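Local coordinates for neutral ceramidase (Pseudomonas aeruginosa, PDB 2ZWS), which hydrolyses the N-acyl linkage of ceramides to release sphingosine and a free fatty acid, and also runs the reverse synthesis, with one zinc ion per subunit, at residues A197-P202 against A239-T244; M182-F187 against A278-I283. All coordinates share one frame; numbering follows the deposited sequence.

Contact 1 of 2, residues A197-P202 against A239-T244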
loop_
_atom_site.group_PDB
_atom_site.type_symbol
_atom_site.label_atom_id
_atom_site.label_comp_id
_atom_site.label_asym_id
_atom_site.label_seq_id
_atom_site.Cartn_x
_atom_site.Cartn_y
_atom_site.Cartn_z
ATOM N N ALA A 197 -7.045 -7.846 -13.013
ATOM C CA ALA A 197 -6.143 -6.926 -13.685
ATOM C C ALA A 197 -5.236 -6.244 -12.690
ATOM O O ALA A 197 -5.624 -6.004 -11.546
ATOM C CB ALA A 197 -6.930 -5.892 -14.480
ATOM N N ILE A 198 -4.052 -5.888 -13.162
ATOM C CA ILE A 198 -3.141 -5.022 -12.407
ATOM C C ILE A 198 -2.902 -3.763 -13.250
ATOM O O ILE A 198 -2.490 -3.861 -14.412
ATOM C CB ILE A 198 -1.769 -5.702 -12.122
ATOM C CG1 ILE A 198 -1.939 -7.078 -11.432
ATOM C CG2 ILE A 198 -0.855 -4.738 -11.329
ATOM C CD1 ILE A 198 -0.692 -7.956 -11.567
ATOM N N SER A 199 -3.189 -2.608 -12.656
ATOM C CA SER A 199 -2.903 -1.291 -13.268
ATOM C C SER A 199 -1.681 -0.659 -12.583
ATOM O O SER A 199 -1.601 -0.645 -11.345
ATOM C CB SER A 199 -4.108 -0.349 -13.093
ATOM O OG SER A 199 -3.732 1.021 -13.159
ATOM N N TRP A 200 -0.724 -0.158 -13.372
ATOM C CA TRP A 200 0.424 0.574 -12.804
ATOM C C TRP A 200 0.349 2.012 -13.274
ATOM O O TRP A 200 0.307 2.287 -14.485
ATOM C CB TRP A 200 1.765 0.012 -13.288
ATOM C CG TRP A 200 2.140 -1.314 -12.707
ATOM C CD1 TRP A 200 2.847 -1.529 -11.562
ATOM C CD2 TRP A 200 1.881 -2.615 -13.272
ATOM N NE1 TRP A 200 3.032 -2.879 -11.356
ATOM C CE2 TRP A 200 2.459 -3.573 -12.391
ATOM C CE3 TRP A 200 1.230 -3.068 -14.443
ATOM C CZ2 TRP A 200 2.408 -4.951 -12.630
ATOM C CZ3 TRP A 200 1.167 -4.466 -14.676
ATOM C CH2 TRP A 200 1.758 -5.388 -13.762
ATOM N N PHE A 201 0.324 2.930 -12.323
ATOM C CA PHE A 201 0.248 4.360 -12.639
ATOM C C PHE A 201 0.749 5.139 -11.416
ATOM O O PHE A 201 0.331 4.828 -10.301
ATOM C CB PHE A 201 -1.189 4.786 -12.974
ATOM C CG PHE A 201 -1.344 6.264 -13.147
ATOM C CD1 PHE A 201 -1.948 7.023 -12.153
ATOM C CD2 PHE A 201 -0.920 6.904 -14.323
ATOM C CE1 PHE A 201 -2.082 8.408 -12.283
ATOM C CE2 PHE A 201 -1.038 8.311 -14.465
ATOM C CZ PHE A 201 -1.636 9.059 -13.452
ATOM N N PRO A 202 1.651 6.122 -11.604
ATOM C CA PRO A 202 2.194 6.791 -10.406
ATOM C C PRO A 202 1.391 7.994 -9.946
ATOM O O PRO A 202 1.210 8.957 -10.702
ATOM C CB PRO A 202 3.597 7.236 -10.857
ATOM C CG PRO A 202 3.411 7.510 -12.376
ATOM C CD PRO A 202 2.265 6.612 -12.861
ATOM N N ALA A 239 -8.808 -6.608 -8.767
ATOM C CA ALA A 239 -8.174 -5.469 -9.452
ATOM C C ALA A 239 -7.184 -4.806 -8.518
ATOM O O ALA A 239 -7.561 -4.297 -7.470
ATOM C CB ALA A 239 -9.204 -4.439 -9.854
ATOM N N ALA A 240 -5.916 -4.836 -8.903
ATOM C CA ALA A 240 -4.864 -4.118 -8.151
ATOM C C ALA A 240 -4.508 -2.808 -8.879
ATOM O O ALA A 240 -4.307 -2.795 -10.077
ATOM C CB ALA A 240 -3.604 -4.989 -7.991
ATOM N N PHE A 241 -4.411 -1.716 -8.120
ATOM C CA PHE A 241 -3.862 -0.476 -8.620
ATOM C C PHE A 241 -2.531 -0.256 -7.926
ATOM O O PHE A 241 -2.486 0.051 -6.709
ATOM C CB PHE A 241 -4.853 0.674 -8.407
ATOM C CG PHE A 241 -5.955 0.644 -9.404
ATOM C CD1 PHE A 241 -6.992 -0.267 -9.239
ATOM C CD2 PHE A 241 -5.932 1.463 -10.538
ATOM C CE1 PHE A 241 -8.024 -0.369 -10.194
ATOM C CE2 PHE A 241 -6.971 1.373 -11.488
ATOM C CZ PHE A 241 -7.989 0.443 -11.323
ATOM N N ALA A 242 -1.463 -0.455 -8.700
ATOM C CA ALA A 242 -0.077 -0.389 -8.234
ATOM C C ALA A 242 0.605 0.924 -8.646
ATOM O O ALA A 242 0.118 1.663 -9.527
ATOM C CB ALA A 242 0.726 -1.560 -8.787
ATOM N N GLN A 243 1.710 1.220 -7.972
ATOM C CA GLN A 243 2.532 2.411 -8.257
ATOM C C GLN A 243 3.631 2.157 -9.279
ATOM O O GLN A 243 4.035 1.015 -9.488
ATOM C CB GLN A 243 3.225 2.909 -6.973
ATOM C CG GLN A 243 2.245 3.408 -5.928
ATOM C CD GLN A 243 1.676 4.773 -6.241
ATOM O OE1 GLN A 243 1.982 5.396 -7.290
ATOM N NE2 GLN A 243 0.876 5.283 -5.305
ATOM N N THR A 244 4.120 3.229 -9.911
ATOM C CA THR A 244 5.412 3.169 -10.622
ATOM C C THR A 244 6.437 4.090 -9.941
ATOM O O THR A 244 6.899 3.788 -8.841
ATOM C CB THR A 244 5.294 3.406 -12.155
ATOM O OG1 THR A 244 4.789 4.717 -12.420
ATOM C CG2 THR A 244 4.374 2.381 -12.771
HETATM O O HOH W 1 -2.577 2.046 -10.752
#
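Strands 194-200 and 238-242 pair in parallel in the mixed sheet of the zinc-bearing N-terminal domain, with A197 facing A239 and W200 facing A242. Between 197-202 and 239-244 four backbone bonds form: A240 N to A197 O, S199 N to A240 O, A242 N to S199 O (2.7 Å) and, just past the strand end, F201 N to A242 O (3.1 Å). On the sheet face with I198, the W200 indole is gripped within its own strand and from across: I198 CG2 lies over one ring face, offset toward the rim, while A242 CB reaches W200 CD1 at 3.5 Å and the carbonyl oxygen of Q243 comes to the ring edge in plane. The other face carries S199 and F241. Anti to the backbone N (chi1 156°), S199 OG sits 3.5 Å from F241 CD2 and bonds a water at 2.9 Å; this water donates to A242 O, adding to the bond from F201 N, and K220 NZ makes a further, weak hydrogen bond to that oxygen. The side chains of P202 and T244 cross obliquely, T244 OG1 touching P202 CG at 3.1 Å. Strand pairing ends at A242 O; just past it the buried Q243 amide, its NE2 bonded to T96 O and V203 O, lies beside the zinc ligand H97 and probably helps shape the site.

Contact 2 of 2, residues M182-F187 against A278-I283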
loop_
_atom_site.group_PDB
_atom_site.type_symbol
_atom_site.label_atom_id
_atom_site.label_comp_id
_atom_site.label_asym_id
_atom_site.label_seq_id
_atom_site.Cartn_x
_atom_site.Cartn_y
_atom_site.Cartn_z
ATOM N N MET A 182 -0.080 4.863 -17.863
ATOM C CA MET A 182 -0.642 3.737 -17.146
ATOM C C MET A 182 -0.462 2.456 -17.977
ATOM O O MET A 182 -0.758 2.436 -19.181
ATOM C CB MET A 182 -2.129 3.954 -16.867
ATOM C CG MET A 182 -2.780 2.738 -16.186
ATOM S SD MET A 182 -4.510 2.982 -15.797
ATOM C CE MET A 182 -4.387 4.105 -14.376
ATOM N N SER A 183 0.005 1.388 -17.334
ATOM C CA SER A 183 0.131 0.070 -17.958
ATOM C C SER A 183 -0.860 -0.855 -17.269
ATOM O O SER A 183 -1.100 -0.737 -16.063
ATOM C CB SER A 183 1.551 -0.488 -17.729
ATOM O OG SER A 183 2.540 0.387 -18.272
ATOM N N VAL A 184 -1.442 -1.783 -18.028
ATOM C CA VAL A 184 -2.368 -2.763 -17.454
ATOM C C VAL A 184 -2.008 -4.158 -17.919
ATOM O O VAL A 184 -1.869 -4.394 -19.123
ATOM C CB VAL A 184 -3.864 -2.446 -17.794
ATOM C CG1 VAL A 184 -4.817 -3.491 -17.146
ATOM C CG2 VAL A 184 -4.233 -1.030 -17.373
ATOM N N LEU A 185 -1.836 -5.064 -16.946
ATOM C CA LEU A 185 -1.766 -6.509 -17.216
ATOM C C LEU A 185 -3.139 -7.115 -16.898
ATOM O O LEU A 185 -3.599 -7.076 -15.747
ATOM C CB LEU A 185 -0.676 -7.192 -16.373
ATOM C CG LEU A 185 -0.445 -8.704 -16.593
ATOM C CD1 LEU A 185 -0.040 -9.033 -18.016
ATOM C CD2 LEU A 185 0.630 -9.214 -15.655
ATOM N N SER A 186 -3.798 -7.643 -17.939
ATOM C CA SER A 186 -5.101 -8.229 -17.725
ATOM C C SER A 186 -5.038 -9.734 -17.787
ATOM O O SER A 186 -4.221 -10.320 -18.519
ATOM C CB SER A 186 -6.132 -7.663 -18.696
ATOM O OG SER A 186 -5.659 -7.735 -20.027
ATOM N N PHE A 187 -5.902 -10.339 -16.968
ATOM C CA PHE A 187 -5.969 -11.774 -16.808
ATOM C C PHE A 187 -7.291 -12.259 -17.377
ATOM O O PHE A 187 -8.362 -11.985 -16.814
ATOM C CB PHE A 187 -5.841 -12.141 -15.338
ATOM C CG PHE A 187 -4.532 -11.750 -14.736
ATOM C CD1 PHE A 187 -4.289 -10.428 -14.346
ATOM C CD2 PHE A 187 -3.514 -12.687 -14.598
ATOM C CE1 PHE A 187 -3.053 -10.051 -13.792
ATOM C CE2 PHE A 187 -2.281 -12.333 -14.017
ATOM C CZ PHE A 187 -2.045 -11.007 -13.638
ATOM N N ALA A 278 -11.019 4.677 -14.696
ATOM C CA ALA A 278 -11.597 4.833 -16.033
ATOM C C ALA A 278 -10.543 4.516 -17.094
ATOM O O ALA A 278 -10.817 3.834 -18.080
ATOM C CB ALA A 278 -12.198 6.199 -16.223
ATOM N N LYS A 279 -9.321 4.963 -16.844
ATOM C CA LYS A 279 -8.236 4.696 -17.780
ATOM C C LYS A 279 -7.863 3.219 -17.809
ATOM O O LYS A 279 -7.619 2.659 -18.898
ATOM C CB LYS A 279 -7.012 5.590 -17.503
ATOM C CG LYS A 279 -5.930 5.545 -18.620
ATOM C CD LYS A 279 -6.495 6.153 -19.907
ATOM C CE LYS A 279 -5.535 6.152 -21.074
ATOM N NZ LYS A 279 -6.185 7.041 -22.088
ATOM N N ALA A 280 -7.817 2.576 -16.632
ATOM C CA ALA A 280 -7.444 1.151 -16.554
ATOM C C ALA A 280 -8.471 0.317 -17.294
ATOM O O ALA A 280 -8.117 -0.580 -18.045
ATOM C CB ALA A 280 -7.344 0.701 -15.096
ATOM N N TYR A 281 -9.740 0.656 -17.090
ATOM C CA TYR A 281 -10.817 -0.066 -17.721
ATOM C C TYR A 281 -10.750 0.098 -19.246
ATOM O O TYR A 281 -10.944 -0.877 -19.992
ATOM C CB TYR A 281 -12.167 0.455 -17.200
ATOM C CG TYR A 281 -13.291 -0.473 -17.525
ATOM C CD1 TYR A 281 -14.131 -0.234 -18.612
ATOM C CD2 TYR A 281 -13.500 -1.618 -16.767
ATOM C CE1 TYR A 281 -15.153 -1.147 -18.932
ATOM C CE2 TYR A 281 -14.512 -2.518 -17.082
ATOM C CZ TYR A 281 -15.330 -2.263 -18.155
ATOM O OH TYR A 281 -16.331 -3.145 -18.441
ATOM N N GLU A 282 -10.476 1.323 -19.690
ATOM C CA GLU A 282 -10.316 1.633 -21.125
ATOM C C GLU A 282 -9.181 0.782 -21.714
ATOM O O GLU A 282 -9.353 0.086 -22.741
ATOM C CB GLU A 282 -9.985 3.110 -21.329
ATOM C CG GLU A 282 -9.693 3.410 -22.799
ATOM C CD GLU A 282 -9.281 4.826 -23.093
ATOM O OE1 GLU A 282 -9.031 5.628 -22.172
ATOM O OE2 GLU A 282 -9.210 5.166 -24.303
ATOM N N ILE A 283 -8.032 0.786 -21.044
ATOM C CA ILE A 283 -6.870 0.054 -21.584
ATOM C C ILE A 283 -7.152 -1.448 -21.630
ATOM O O ILE A 283 -6.908 -2.108 -22.671
ATOM C CB ILE A 283 -5.603 0.335 -20.759
ATOM C CG1 ILE A 283 -5.218 1.814 -20.886
ATOM C CG2 ILE A 283 -4.462 -0.653 -21.121
ATOM C CD1 ILE A 283 -4.210 2.268 -19.828
#
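M182 and V184 of strand 181-189 meet A280 and I283 of helix 265-286, with K279 at the margin. The sulfur of M182 rests on the helix backbone at A280: SD is 3.4 Å from A280 N and 3.7 Å from A280 CB, and the CB and CG of K279 pass it at slightly longer range. M182 CG lies anti to the backbone N (chi1 176°), and the chain stays extended through chi2 before bending at chi3, which turns CE away from the line of the earlier carbons. Nearer the strand backbone, the CD1 methyl of I283 packs against M182 CG at 3.9 Å and approaches the backbone oxygen of M182 at 3.5 Å; the two side chains cross one another at a slant. V184 turns its CG2, beside the backbone N, to I283 CG2 at 3.8 Å and to A280 CB at 4.2 Å.

The small side chain of A280 is consistent with the close approach: the axes of 182-187 and 278-283 come within 8.4 Å, at 54°. Strand 181-189 is held in place by backbone bonds to strand 142-152 on one flank, as from M182 to G151 and V184 to G149, and to strand 194-200 on the other. W227 of helix 218-231 touches A280. At the partly exposed margin K279 NZ forms a salt bridge with E282 OE1 at 3.2 Å, meeting the oxygen from above the carboxylate plane; it also makes a weak hydrogen bond to E152 O and one to a glycerol, probably from the crystallisation liquor.

Helix and strand are thus joined by apolar packing of methyls, methylenes and a thioether, partly against backbone atoms, while the salt bridge joins two helix residues and does not link the two segments.

How the contacts relate
Strands 181-189 and 194-200 follow each other in the chain and are antiparallel neighbours in one sheet, so the two contacts share a framework; contact 1 is nested along the chain inside the loop that contact 2 closes. Their centres are about 8 Å apart, and W200 N to S183 O (2.8 Å) is a probable hydrogen bond between them, while S199 OG packs on M182 SD. Contact 1, wholly buried and nearer the centre of the chain, is in-plane strand pairing that runs on toward the zinc site. Contact 2 lies farther out, where a helix covers the sheet; its apolar part is buried too, and of its touching residues only K279 is partly exposed.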